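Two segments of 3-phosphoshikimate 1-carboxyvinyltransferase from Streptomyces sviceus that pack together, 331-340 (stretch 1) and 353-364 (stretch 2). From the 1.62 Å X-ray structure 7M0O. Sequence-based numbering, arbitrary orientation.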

# COMPACT_ATOMS: atom_id res chain seq x y z
N ALA A 331 -1.36 19.08 15.99
CA ALA A 331 -1.55 20.04 17.07
C ALA A 331 -1.50 21.47 16.55
O ALA A 331 -2.33 22.31 16.93
CB ALA A 331 -0.48 19.83 18.15
N GLU A 332 -0.54 21.77 15.68
CA GLU A 332 -0.42 23.13 15.20
C GLU A 332 -1.67 23.56 14.44
O GLU A 332 -2.16 24.67 14.61
CB GLU A 332 0.83 23.27 14.32
CG GLU A 332 1.10 24.71 13.90
CD GLU A 332 2.21 24.82 12.86
OE1 GLU A 332 2.79 23.78 12.47
OE2 GLU A 332 2.48 25.96 12.43
N ASN A 333 -2.20 22.67 13.60
CA ASN A 333 -3.35 23.04 12.79
C ASN A 333 -4.63 23.10 13.62
O ASN A 333 -5.48 23.98 13.41
CB ASN A 333 -3.48 22.07 11.62
CG ASN A 333 -2.52 22.42 10.48
OD1 ASN A 333 -2.61 23.51 9.89
ND2 ASN A 333 -1.59 21.53 10.19
N LEU A 334 -4.77 22.20 14.60
CA LEU A 334 -5.93 22.24 15.49
C LEU A 334 -5.93 23.52 16.31
O LEU A 334 -6.99 24.14 16.52
CB LEU A 334 -5.93 21.01 16.40
CG LEU A 334 -6.51 19.74 15.79
CD1 LEU A 334 -6.15 18.49 16.63
CD2 LEU A 334 -8.02 19.88 15.63
N ARG A 335 -4.75 23.97 16.73
CA ARG A 335 -4.66 25.20 17.51
C ARG A 335 -4.98 26.41 16.65
O ARG A 335 -5.61 27.37 17.13
CB ARG A 335 -3.27 25.33 18.12
CG ARG A 335 -3.04 24.41 19.32
CD ARG A 335 -1.55 24.31 19.66
NE ARG A 335 -1.31 23.51 20.85
CZ ARG A 335 -0.22 22.78 21.04
NH1 ARG A 335 0.73 22.75 20.11
NH2 ARG A 335 -0.07 22.08 22.15
N ARG A 336 -4.56 26.39 15.39
CA ARG A 336 -4.91 27.47 14.48
C ARG A 336 -6.42 27.58 14.30
O ARG A 336 -6.95 28.69 14.09
CB ARG A 336 -4.22 27.26 13.13
CG ARG A 336 -4.28 28.46 12.20
CD ARG A 336 -3.39 28.25 10.98
NE ARG A 336 -2.01 28.00 11.39
CZ ARG A 336 -1.13 27.35 10.64
NH1 ARG A 336 -1.48 26.89 9.45
NH2 ARG A 336 0.10 27.16 11.09
N LEU A 337 -7.13 26.46 14.40
CA LEU A 337 -8.59 26.45 14.34
C LEU A 337 -9.26 26.86 15.64
O LEU A 337 -10.49 26.95 15.69
CB LEU A 337 -9.07 25.05 13.93
CG LEU A 337 -8.53 24.52 12.60
CD1 LEU A 337 -8.97 23.07 12.39
CD2 LEU A 337 -8.98 25.40 11.45
N GLY A 338 -8.50 27.11 16.71
CA GLY A 338 -9.07 27.51 17.97
C GLY A 338 -9.28 26.41 18.99
O GLY A 338 -9.89 26.66 20.05
N VAL A 339 -8.80 25.21 18.71
CA VAL A 339 -8.98 24.03 19.56
C VAL A 339 -7.81 23.90 20.53
O VAL A 339 -6.65 24.06 20.13
CB VAL A 339 -9.11 22.77 18.68
CG1 VAL A 339 -9.35 21.53 19.51
CG2 VAL A 339 -10.23 22.95 17.66
N ARG A 340 -8.09 23.59 21.80
CA ARG A 340 -7.01 23.40 22.76
C ARG A 340 -6.44 21.99 22.61
O ARG A 340 -7.18 21.01 22.50
CB ARG A 340 -7.49 23.64 24.20
CG ARG A 340 -6.42 23.32 25.26
CD ARG A 340 -6.80 23.77 26.67
NE ARG A 340 -8.08 23.20 27.09
CZ ARG A 340 -8.21 22.18 27.93
NH1 ARG A 340 -7.13 21.61 28.46
NH2 ARG A 340 -9.42 21.74 28.25
N GLY A 353 -14.37 21.68 21.21
CA GLY A 353 -14.87 23.03 21.34
C GLY A 353 -15.06 23.65 19.98
O GLY A 353 -14.76 23.05 18.95
N PRO A 354 -15.57 24.89 19.94
CA PRO A 354 -15.83 25.54 18.65
C PRO A 354 -14.56 25.75 17.85
O PRO A 354 -13.49 26.04 18.40
CB PRO A 354 -16.47 26.87 19.04
CG PRO A 354 -16.92 26.69 20.47
CD PRO A 354 -15.97 25.73 21.08
N ALA A 355 -14.66 25.59 16.54
CA ALA A 355 -13.53 25.77 15.65
C ALA A 355 -13.87 26.77 14.57
O ALA A 355 -15.02 26.88 14.14
CB ALA A 355 -13.09 24.44 15.02
N THR A 356 -12.84 27.48 14.12
CA THR A 356 -12.95 28.55 13.13
C THR A 356 -12.02 28.25 11.97
O THR A 356 -10.88 27.84 12.18
CB THR A 356 -12.56 29.90 13.75
OG1 THR A 356 -13.42 30.20 14.86
CG2 THR A 356 -12.68 31.03 12.73
N GLY A 357 -12.50 28.50 10.75
CA GLY A 357 -11.73 28.13 9.57
C GLY A 357 -10.43 28.91 9.44
O GLY A 357 -10.31 30.06 9.86
N ALA A 358 -9.43 28.25 8.85
CA ALA A 358 -8.14 28.87 8.56
C ALA A 358 -7.42 28.03 7.52
O ALA A 358 -7.89 26.96 7.12
CB ALA A 358 -7.31 29.02 9.84
N GLN A 359 -6.27 28.53 7.07
CA GLN A 359 -5.44 27.79 6.14
C GLN A 359 -4.59 26.78 6.90
O GLN A 359 -3.87 27.14 7.83
CB GLN A 359 -4.54 28.72 5.34
CG GLN A 359 -3.80 28.00 4.26
CD GLN A 359 -2.68 28.82 3.68
OE1 GLN A 359 -1.71 29.14 4.36
NE2 GLN A 359 -2.80 29.17 2.41
N VAL A 360 -4.67 25.52 6.48
CA VAL A 360 -3.92 24.43 7.08
C VAL A 360 -2.49 24.43 6.54
O VAL A 360 -2.29 24.54 5.32
CB VAL A 360 -4.62 23.10 6.80
CG1 VAL A 360 -3.66 21.91 6.99
CG2 VAL A 360 -5.86 22.97 7.68
N THR A 361 -1.51 24.32 7.44
CA THR A 361 -0.12 24.10 7.04
C THR A 361 0.12 22.60 6.83
O THR A 361 0.18 21.84 7.80
CB THR A 361 0.86 24.64 8.08
OG1 THR A 361 0.65 26.04 8.27
CG2 THR A 361 2.30 24.42 7.59
N SER A 362 0.27 22.19 5.58
CA SER A 362 0.31 20.77 5.26
C SER A 362 1.66 20.11 5.52
O SER A 362 1.70 18.90 5.75
CB SER A 362 -0.12 20.58 3.79
OG SER A 362 0.94 20.92 2.91
N TYR A 363 2.76 20.87 5.48
CA TYR A 363 4.11 20.31 5.47
C TYR A 363 4.33 19.34 4.30
O TYR A 363 5.21 18.47 4.35
CB TYR A 363 4.46 19.62 6.81
CG TYR A 363 4.57 20.60 7.96
CD1 TYR A 363 5.75 21.28 8.21
CD2 TYR A 363 3.47 20.87 8.77
CE1 TYR A 363 5.85 22.18 9.25
CE2 TYR A 363 3.56 21.78 9.82
CZ TYR A 363 4.75 22.43 10.05
OH TYR A 363 4.85 23.35 11.08
N GLY A 364 3.53 19.49 3.24
CA GLY A 364 3.55 18.60 2.09
C GLY A 364 3.02 17.21 2.36
O GLY A 364 3.19 16.31 1.52
O HOH W 1 -8.94 30.13 13.08
O HOH W 2 -11.36 29.98 16.59

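The last turns of a helix, residues 331-336, and the loop that follows it lie against a segment, 353-364, that is extended as far as Thr-361 and then turns, burying 574 Å² summed over both sides. The chains pass in opposite senses: the CA atoms of Asn-333 and Val-360 are 5.9 Å apart, those of Leu-337 and Thr-356 5.0 Å, and those of Val-339 and Gly-353 6.2 Å.

The apolar fit centers on Leu-337, which has the largest covered area, 89 Å². The CA-to-CB bond of Leu-337 points sideways, and its side chain meets two alanines: Leu-337 CB is 4.2 Å from Ala-355 CB, and Leu-337 CD2 is 4.3 Å from Ala-358 CB. The alanine methyls are small bumps that meet the leucine while the backbones stay close. Ala-355 CB also lies 4.2 Å from Val-339 CG2, so this one methyl touches two larger side chains. Ala-358 points toward the helix, and its CB sits 3.9 Å from Arg-336 CG, packing against the aliphatic part of the arginine.

The close backbone approach is fixed by Thr-356 N, which donates to Leu-337 O at 2.9 Å with an angle of 162°. CA-H...O contacts flank this bond, Ala-355 CA to Leu-337 O at 3.3 Å and Leu-337 CA to Thr-356 O at 3.4 Å. Water 1 sits between the two backbones, 2.7 Å from Arg-336 O and 3.1 Å from Thr-356 O. Gly-338 ends the helix in a Schellman motif with phi 97°; a CB here would be jammed against the preceding carbonyl oxygen, so the turn itself calls for glycine.

Farther along, polar side chains reach the extended backbone. Asn-333, buried and pointing toward it, uses both ends of its amide on one residue: Thr-361 N donates to Asn-333 OD1 at 2.8 Å, and Asn-333 ND2 donates to Thr-361 O at 3.0 Å. An amide suits this place because it pairs an acceptor with a donor. Val-360 turns away overall, yet its CG1 comes within 3.5 Å of Asn-333 OD1.

Arg-336 starts sideways, but its chi3 of -57° (m) helps bring the guanidinium to stretch 2. Arg-336 NH1 donates to Gln-359 O at 2.9 Å and to Thr-361 OG1 at 2.6 Å, with both acceptors near the guanidinium plane. Arg-336 NH2 forms a salt bridge with Glu-332 OE2 at 3.0 Å, while Glu-332 OE1 accepts from Tyr-363 OH at 2.5 Å. The glutamate thus links the arginine to the tyrosine, whose ring meets OE1 at its edge.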